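Local coordinates for protein periplasmic beta-glucosidase (Pseudomonas aeruginosa, PDB 6R5T) that probably hydrolyses terminal, non-reducing beta-D-glucosyl residues of beta-glucosides in the periplasm, releasing beta-D-glucose, at residues M14-K19 / I305-I310; I129-R134 / Q202-P207; G143-L148 / V576-L581. The protein carries 1 engineered substitution. One frame throughout, in Å; residues are numbered along the deposited sequence.

Interaction 1: M14-K19 / I305-I310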
# COMPACT_ATOMS: atom_id res chain seq x y z
N MET A 14 -2.11 -31.89 39.02
CA MET A 14 -0.90 -31.49 38.27
C MET A 14 -0.10 -30.45 39.03
O MET A 14 -0.65 -29.48 39.53
CB MET A 14 -1.30 -30.95 36.88
CG MET A 14 -1.88 -32.02 36.04
SD MET A 14 -2.65 -31.34 34.51
CE MET A 14 -1.15 -30.97 33.59
N SER A 15 1.21 -30.65 39.04
CA SER A 15 2.18 -29.63 39.49
C SER A 15 2.18 -28.51 38.45
O SER A 15 1.81 -28.78 37.27
CB SER A 15 3.58 -30.16 39.65
OG SER A 15 4.09 -30.64 38.43
N ASN A 16 2.73 -27.38 38.83
CA ASN A 16 2.94 -26.33 37.81
C ASN A 16 3.89 -26.80 36.73
O ASN A 16 3.68 -26.46 35.54
CB ASN A 16 3.37 -25.01 38.41
CG ASN A 16 2.18 -24.16 38.81
OD1 ASN A 16 1.02 -24.53 38.64
ND2 ASN A 16 2.49 -23.00 39.37
N ALA A 17 4.90 -27.61 37.06
CA ALA A 17 5.80 -28.15 36.03
C ALA A 17 4.99 -28.92 34.98
O ALA A 17 5.27 -28.82 33.73
CB ALA A 17 6.85 -28.99 36.70
N GLU A 18 4.06 -29.75 35.45
CA GLU A 18 3.23 -30.58 34.56
C GLU A 18 2.29 -29.68 33.74
O GLU A 18 2.10 -29.95 32.53
CB GLU A 18 2.45 -31.62 35.38
CG GLU A 18 3.37 -32.76 35.84
CD GLU A 18 2.84 -33.64 36.97
OE1 GLU A 18 3.29 -34.79 37.00
OE2 GLU A 18 1.94 -33.20 37.75
N LYS A 19 1.67 -28.70 34.36
CA LYS A 19 0.79 -27.75 33.62
C LYS A 19 1.60 -27.01 32.56
O LYS A 19 1.13 -26.89 31.37
CB LYS A 19 0.18 -26.76 34.59
CG LYS A 19 -0.88 -27.35 35.49
CD LYS A 19 -1.45 -26.35 36.47
CE LYS A 19 -2.49 -26.97 37.36
NZ LYS A 19 -2.98 -26.01 38.37
N ILE A 305 3.20 -12.86 36.74
CA ILE A 305 1.97 -13.47 36.15
C ILE A 305 1.19 -14.10 37.30
O ILE A 305 1.75 -14.20 38.43
CB ILE A 305 2.29 -14.50 35.04
CG1 ILE A 305 3.07 -15.69 35.60
CG2 ILE A 305 3.06 -13.88 33.88
CD1 ILE A 305 3.30 -16.84 34.67
N ASP A 306 -0.05 -14.48 37.02
CA ASP A 306 -0.99 -15.11 37.97
C ASP A 306 -1.05 -16.62 37.70
O ASP A 306 -0.91 -17.08 36.51
CB ASP A 306 -2.39 -14.51 37.84
CG ASP A 306 -2.37 -13.01 38.07
OD1 ASP A 306 -1.71 -12.58 39.02
OD2 ASP A 306 -2.94 -12.28 37.25
N GLN A 307 -1.33 -17.39 38.74
CA GLN A 307 -1.60 -18.84 38.57
C GLN A 307 -2.71 -19.05 37.52
O GLN A 307 -2.62 -20.00 36.71
CB GLN A 307 -1.95 -19.48 39.91
CG GLN A 307 -2.28 -20.96 39.83
CD GLN A 307 -1.04 -21.76 39.50
OE1 GLN A 307 0.00 -21.57 40.14
NE2 GLN A 307 -1.12 -22.64 38.50
N ALA A 308 -3.75 -18.21 37.53
CA ALA A 308 -4.88 -18.28 36.57
C ALA A 308 -4.37 -18.21 35.11
O ALA A 308 -5.02 -18.83 34.24
CB ALA A 308 -5.86 -17.18 36.85
N ASP A 309 -3.26 -17.54 34.82
CA ASP A 309 -2.69 -17.46 33.44
C ASP A 309 -2.22 -18.86 33.02
O ASP A 309 -2.56 -19.37 31.91
CB ASP A 309 -1.54 -16.46 33.38
CG ASP A 309 -1.95 -15.02 33.62
OD1 ASP A 309 -3.00 -14.64 33.05
OD2 ASP A 309 -1.22 -14.29 34.38
N ILE A 310 -1.49 -19.57 33.90
CA ILE A 310 -1.03 -20.96 33.62
C ILE A 310 -2.25 -21.87 33.53
O ILE A 310 -2.32 -22.72 32.64
CB ILE A 310 -0.08 -21.44 34.74
CG1 ILE A 310 1.13 -20.52 34.88
CG2 ILE A 310 0.30 -22.89 34.55
CD1 ILE A 310 2.12 -20.68 33.78

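Interaction 2: I129-R134 / Q202-P207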
# COMPACT_ATOMS: atom_id res chain seq x y z
N ILE A 129 -7.55 -12.44 4.36
CA ILE A 129 -7.91 -11.68 3.15
C ILE A 129 -6.63 -11.16 2.52
O ILE A 129 -5.77 -10.59 3.22
CB ILE A 129 -8.85 -10.53 3.56
CG1 ILE A 129 -10.16 -11.13 4.06
CG2 ILE A 129 -9.07 -9.50 2.50
CD1 ILE A 129 -10.92 -11.86 3.01
N THR A 130 -6.55 -11.24 1.19
CA THR A 130 -5.37 -10.75 0.44
C THR A 130 -5.78 -9.78 -0.68
O THR A 130 -6.48 -10.17 -1.58
CB THR A 130 -4.54 -11.89 -0.13
OG1 THR A 130 -5.37 -12.68 -0.98
CG2 THR A 130 -3.95 -12.71 1.01
N ARG A 131 -5.33 -8.54 -0.53
CA ARG A 131 -5.55 -7.49 -1.55
C ARG A 131 -4.23 -7.07 -2.22
O ARG A 131 -4.27 -6.19 -3.15
CB ARG A 131 -6.21 -6.28 -0.91
CG ARG A 131 -7.62 -6.54 -0.43
CD ARG A 131 -8.19 -5.32 0.27
NE ARG A 131 -9.62 -5.53 0.52
CZ ARG A 131 -10.36 -4.75 1.27
NH1 ARG A 131 -9.84 -3.65 1.83
NH2 ARG A 131 -11.64 -5.02 1.40
N ASP A 132 -3.11 -7.65 -1.83
CA ASP A 132 -1.78 -7.25 -2.33
C ASP A 132 -1.14 -8.48 -2.95
O ASP A 132 -0.63 -9.33 -2.26
CB ASP A 132 -0.92 -6.66 -1.23
CG ASP A 132 0.37 -6.01 -1.71
OD1 ASP A 132 0.98 -6.51 -2.71
OD2 ASP A 132 0.72 -4.96 -1.09
N ALA A 133 -1.15 -8.51 -4.29
CA ALA A 133 -0.65 -9.67 -5.05
C ALA A 133 0.85 -9.93 -4.83
O ALA A 133 1.33 -11.00 -5.19
CB ALA A 133 -0.95 -9.43 -6.53
N ARG A 134 1.62 -8.97 -4.31
CA ARG A 134 3.09 -9.19 -4.13
C ARG A 134 3.39 -10.21 -3.04
O ARG A 134 4.45 -10.85 -3.08
CB ARG A 134 3.77 -7.88 -3.74
CG ARG A 134 3.66 -6.81 -4.82
CD ARG A 134 4.26 -5.51 -4.31
NE ARG A 134 3.37 -4.87 -3.36
CZ ARG A 134 3.58 -3.67 -2.84
NH1 ARG A 134 4.68 -3.00 -3.12
NH2 ARG A 134 2.73 -3.17 -1.99
N GLN A 202 -15.16 -4.98 9.33
CA GLN A 202 -16.03 -5.26 8.17
C GLN A 202 -15.37 -6.26 7.23
O GLN A 202 -16.07 -7.16 6.72
CB GLN A 202 -16.33 -3.96 7.42
CG GLN A 202 -17.39 -4.14 6.36
CD GLN A 202 -18.77 -4.34 6.94
OE1 GLN A 202 -19.06 -4.00 8.07
NE2 GLN A 202 -19.68 -4.80 6.11
N ASP A 203 -14.07 -6.11 6.98
CA ASP A 203 -13.46 -6.82 5.83
C ASP A 203 -12.47 -7.91 6.25
O ASP A 203 -12.38 -8.92 5.53
CB ASP A 203 -12.72 -5.83 4.94
CG ASP A 203 -13.63 -4.79 4.29
OD1 ASP A 203 -14.83 -5.10 4.08
OD2 ASP A 203 -13.10 -3.73 3.98
N TYR A 204 -11.70 -7.74 7.31
CA TYR A 204 -10.53 -8.63 7.55
C TYR A 204 -10.82 -9.64 8.65
O TYR A 204 -10.33 -10.76 8.51
CB TYR A 204 -9.30 -7.80 7.89
CG TYR A 204 -8.58 -7.27 6.68
CD1 TYR A 204 -8.97 -6.10 6.04
CD2 TYR A 204 -7.54 -7.99 6.12
CE1 TYR A 204 -8.29 -5.65 4.92
CE2 TYR A 204 -6.85 -7.55 5.01
CZ TYR A 204 -7.26 -6.37 4.38
OH TYR A 204 -6.59 -5.97 3.26
N LEU A 205 -11.59 -9.30 9.67
CA LEU A 205 -11.83 -10.23 10.80
C LEU A 205 -12.90 -11.29 10.51
O LEU A 205 -12.82 -12.35 11.11
CB LEU A 205 -12.17 -9.45 12.06
CG LEU A 205 -11.01 -8.68 12.68
CD1 LEU A 205 -11.54 -7.76 13.79
CD2 LEU A 205 -9.96 -9.63 13.22
N PRO A 206 -13.96 -11.07 9.70
CA PRO A 206 -15.03 -12.06 9.56
C PRO A 206 -14.61 -13.49 9.23
O PRO A 206 -15.26 -14.42 9.77
CB PRO A 206 -15.97 -11.46 8.52
CG PRO A 206 -15.80 -9.99 8.72
CD PRO A 206 -14.32 -9.81 9.00
N PRO A 207 -13.57 -13.77 8.42
CA PRO A 207 -13.21 -15.17 8.18
C PRO A 207 -12.74 -15.94 9.43
O PRO A 207 -13.05 -17.12 9.56
CB PRO A 207 -12.10 -15.11 7.14
CG PRO A 207 -12.40 -13.78 6.46
CD PRO A 207 -12.83 -12.83 7.56
O HOH W 1 -7.46 -11.21 7.38
O HOH W 2 -9.02 -12.19 6.91
O HOH W 3 -4.43 -7.37 1.94

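Interaction 3: G143-L148 / V576-L581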
# COMPACT_ATOMS: atom_id res chain seq x y z
N GLY A 143 -8.37 -15.61 -1.71
CA GLY A 143 -8.46 -14.39 -2.52
C GLY A 143 -8.91 -13.20 -1.70
O GLY A 143 -8.56 -13.12 -0.51
N GLU A 144 -9.54 -12.25 -2.37
CA GLU A 144 -9.68 -10.90 -1.81
C GLU A 144 -11.05 -10.69 -1.17
O GLU A 144 -11.23 -9.62 -0.61
CB GLU A 144 -9.45 -9.85 -2.89
CG GLU A 144 -10.54 -9.67 -3.94
CD GLU A 144 -10.08 -8.91 -5.19
OE1 GLU A 144 -8.85 -8.93 -5.53
OE2 GLU A 144 -10.95 -8.34 -5.91
N ASP A 145 -11.98 -11.62 -1.31
CA ASP A 145 -13.36 -11.30 -0.87
C ASP A 145 -13.71 -11.83 0.51
O ASP A 145 -13.54 -13.02 0.79
CB ASP A 145 -14.39 -11.83 -1.86
CG ASP A 145 -15.78 -11.38 -1.44
OD1 ASP A 145 -16.03 -10.14 -1.40
OD2 ASP A 145 -16.58 -12.29 -1.18
N THR A 146 -14.30 -10.95 1.30
CA THR A 146 -14.63 -11.29 2.71
C THR A 146 -15.76 -12.33 2.73
O THR A 146 -15.70 -13.26 3.52
CB THR A 146 -15.00 -10.03 3.46
OG1 THR A 146 -13.92 -9.10 3.37
CG2 THR A 146 -15.36 -10.34 4.88
N TYR A 147 -16.81 -12.14 1.94
CA TYR A 147 -17.95 -13.07 1.89
C TYR A 147 -17.48 -14.48 1.53
O TYR A 147 -17.80 -15.49 2.24
CB TYR A 147 -19.07 -12.52 1.01
CG TYR A 147 -20.28 -13.38 0.93
CD1 TYR A 147 -20.38 -14.37 -0.01
CD2 TYR A 147 -21.34 -13.16 1.78
CE1 TYR A 147 -21.48 -15.22 -0.06
CE2 TYR A 147 -22.47 -13.96 1.71
CZ TYR A 147 -22.54 -14.99 0.81
OH TYR A 147 -23.76 -15.63 0.83
N LEU A 148 -16.79 -14.61 0.42
CA LEU A 148 -16.41 -15.91 -0.09
C LEU A 148 -15.41 -16.54 0.91
O LEU A 148 -15.56 -17.73 1.21
CB LEU A 148 -15.79 -15.76 -1.48
CG LEU A 148 -15.32 -17.06 -2.09
CD1 LEU A 148 -16.47 -18.06 -2.21
CD2 LEU A 148 -14.74 -16.78 -3.45
N VAL A 576 -5.28 -3.53 -6.18
CA VAL A 576 -6.55 -3.45 -6.94
C VAL A 576 -7.41 -4.58 -6.40
O VAL A 576 -6.97 -5.71 -6.25
CB VAL A 576 -6.41 -3.55 -8.46
CG1 VAL A 576 -5.82 -2.28 -9.04
CG2 VAL A 576 -5.62 -4.79 -8.84
N TYR A 577 -8.63 -4.22 -6.13
CA TYR A 577 -9.62 -5.20 -5.66
C TYR A 577 -10.99 -4.66 -5.98
O TYR A 577 -11.16 -3.43 -6.05
CB TYR A 577 -9.43 -5.46 -4.15
CG TYR A 577 -9.39 -4.24 -3.26
CD1 TYR A 577 -8.21 -3.53 -3.07
CD2 TYR A 577 -10.51 -3.79 -2.59
CE1 TYR A 577 -8.14 -2.45 -2.21
CE2 TYR A 577 -10.47 -2.72 -1.72
CZ TYR A 577 -9.28 -2.02 -1.54
OH TYR A 577 -9.23 -0.97 -0.65
N TYR A 578 -11.99 -5.52 -6.10
CA TYR A 578 -13.27 -5.13 -6.72
C TYR A 578 -14.16 -4.32 -5.75
O TYR A 578 -14.90 -3.46 -6.21
CB TYR A 578 -14.03 -6.35 -7.26
CG TYR A 578 -14.82 -7.02 -6.18
CD1 TYR A 578 -14.25 -7.90 -5.27
CD2 TYR A 578 -16.16 -6.68 -6.01
CE1 TYR A 578 -14.98 -8.44 -4.23
CE2 TYR A 578 -16.89 -7.22 -4.97
CZ TYR A 578 -16.31 -8.07 -4.07
OH TYR A 578 -16.99 -8.51 -2.98
N ASN A 579 -14.04 -4.54 -4.46
CA ASN A 579 -14.92 -3.91 -3.44
C ASN A 579 -14.23 -2.69 -2.86
O ASN A 579 -14.06 -2.57 -1.61
CB ASN A 579 -15.39 -4.92 -2.41
CG ASN A 579 -14.27 -5.68 -1.73
OD1 ASN A 579 -13.18 -5.86 -2.28
ND2 ASN A 579 -14.54 -6.18 -0.52
N HIS A 580 -13.79 -1.83 -3.75
CA HIS A 580 -13.16 -0.55 -3.38
C HIS A 580 -14.21 0.53 -3.21
O HIS A 580 -15.37 0.39 -3.62
CB HIS A 580 -12.11 -0.19 -4.44
CG HIS A 580 -12.65 -0.04 -5.83
ND1 HIS A 580 -13.35 1.08 -6.25
CD2 HIS A 580 -12.71 -0.92 -6.86
CE1 HIS A 580 -13.72 0.89 -7.51
NE2 HIS A 580 -13.40 -0.29 -7.88
N LEU A 581 -13.78 1.64 -2.65
CA LEU A 581 -14.68 2.81 -2.46
C LEU A 581 -14.69 3.67 -3.73
O LEU A 581 -13.74 3.61 -4.59
CB LEU A 581 -14.24 3.63 -1.25
CG LEU A 581 -14.14 2.89 0.08
CD1 LEU A 581 -13.90 3.85 1.22
CD2 LEU A 581 -15.36 2.02 0.36
O HOH W 4 -6.47 -8.01 -4.76
O HOH W 5 -10.93 -7.04 -1.40
O HOH W 6 -12.76 -7.96 1.07

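Interaction 1: M14-K19 / I305-I310
Two helix N-termini meet here through their side chains: helix 16-22, which runs into the first strand of the family 3 barrel, and helix 307-323, which comes after the last barrel strand and helix 291-301. The close-fitting part is a pair of amides. Asn16 and Gln307 reach toward each other tip to tip, their amide planes only 27° apart, so that each offers an N-H to the carbonyl of the other. NE2 of Gln307 donates to OD1 of Asn16 at 2.9 Å, and ND2 of Asn16 donates to OE1 of Gln307 at 3.0 Å. Both donors lie in the plane of the accepting carbonyl, on a lone pair, and the second bond is the straighter (165° at the hydrogen). Gln307 gets there with CG anti to its backbone N and a bend at chi2 (69°), which turns the amide across to Asn16. Leu300 of helix 291-301 touches both side chains.

Away from this pair the fit slackens. The extended chain of Lys19 crosses Gln307 at about a right angle, and its CB lies 3.9 Å from CG2 of Ile310, a buried side chain that also packs on helices 271-281 and 291-301. The ammonium group turns to a salt bridge with Asp311, and the same carboxylate accepts from NE2 of Gln307. Asn16, Lys19 and Gln307 all remain partly open to solvent, and the two segments bury just 183 Å² between them. At the start of helix 16-22, Ser15 and Glu18 form a capping box, with Glu18 N donating to Ser15 OG at 3.1 Å. The reciprocal amide pair, whose two antiparallel bonds fix the flip of both amides, thus joins helix 16-22 to helix 307-323 by direction-specific polar contacts more than by apolar burial.

Interaction 2: I129-R134 / Q202-P207
Two side chains of the 129-134 loop, Ile129 and Arg131, meet the ring of Tyr204. Ile129 sets CG2 over one face in a CH-pi contact, 4.2 Å from the ring centroid and 24° off the normal, while its CB touches Tyr204 CD2 at 3.8 Å. Arg131, extended from CG to NE, runs past the phenol, with CD 3.5 Å from Tyr204 OH. Tyr204 CE1 lies over one face of the guanidinium near its rim, but the planes are steeply inclined (71°) and do not stack. Arg131 NH2 makes a weak, 3.2 Å bond to Asp203 OD2 near the guanidinium plane, completing a salt bridge. Water links the backbone to this core: one molecule lies 2.9 Å from both Arg131 N and Tyr204 OH, at the ring edge; a second bridge, modelled at two positions too close to be filled at once, accepts from Ile129 N and donates to Tyr204 O.

Farther out, Tyr577 makes a cation-pi contact with Arg131. Asp132 opens an Asx turn to Arg134 N and is gripped side-on by that arginine, whose NH1 reaches carbonyls of the second subunit. The loop follows strand 121-122, precedes helix 146-161, and packs against the junction of helices 197-204 and 206-213.

Interaction 3: G143-L148 / V576-L581
The segments approach without pairing as strands, with CA atoms 6.9 Å apart at Glu144 and Tyr577; residues 143-145 lead into helix 146-161, while the irregular 576-581 segment passes through an inverse gamma turn centred on Asn579. Glu144 leaves the backbone in the crowded position, CG between N and the carbonyl carbon (chi1 73°), and then extends to the 576-581 segment. Its OE2 accepts from Tyr578 N at 3.0 Å, the donor standing above the carboxylate plane, and is also hydrogen-bonded to Ser566 OG. The same oxygen lies at the edge of the Tyr578 ring, 3.4 Å from CD1, with carboxylate and ring nearly coplanar (9°), while Glu144 CD packs against Tyr577 CB at 3.7 Å.

Tyr578 carries its phenol across to Asp145, whose OD1 accepts from Tyr578 OH at a very short 2.5 Å, again from above the carboxylate plane. Leu673 N is bonded to the same hydroxyl, and Phe610 stacks on the ring. Asp145 has CG anti to its backbone N (chi1 -175°), so its other oxygen, OD2, can cap Leu148 N at 2.8 Å. The helix N-terminus would probably favour the ionised carboxylate. Two waters donate to Glu144 O and reach the Asn579 amide, one at OD1 and the other at ND2. Tyr577 OH bonds Glu185 of the second subunit. An aspartate N-cap that also receives a tyrosine hydroxyl joins the start of helix 146-161, in the barrel region of this family 3 glycoside hydrolase, to the 576-581 segment of the C-terminal family region, and Leu673 extends the junction to strand 672-681 of the fibronectin-like region.

Overall arrangement
Interactions 2 and 3 form one buried cluster, their centres 8 Å apart: probable hydrogen bonds run from Thr130 N to Gly143 O and from Thr146 OG1 to Asp203 O (2.7 Å). Interaction 1 stands apart, near the periphery of the chain and 36 Å from its centre, with centres about 37 Å from interaction 2 and 44 Å from interaction 3. The loop bearing 129-134 also carries Phe123 and Arg137 of the sugar pocket, so interaction 2 lies along the same loop as part of the glycan site, whereas interaction 1 is remote from annotated sites. Toward the fibronectin-like region, the side chains of Asp203 and Asn579 each lie about 12 Å from that of the magnesium ligand Asp661.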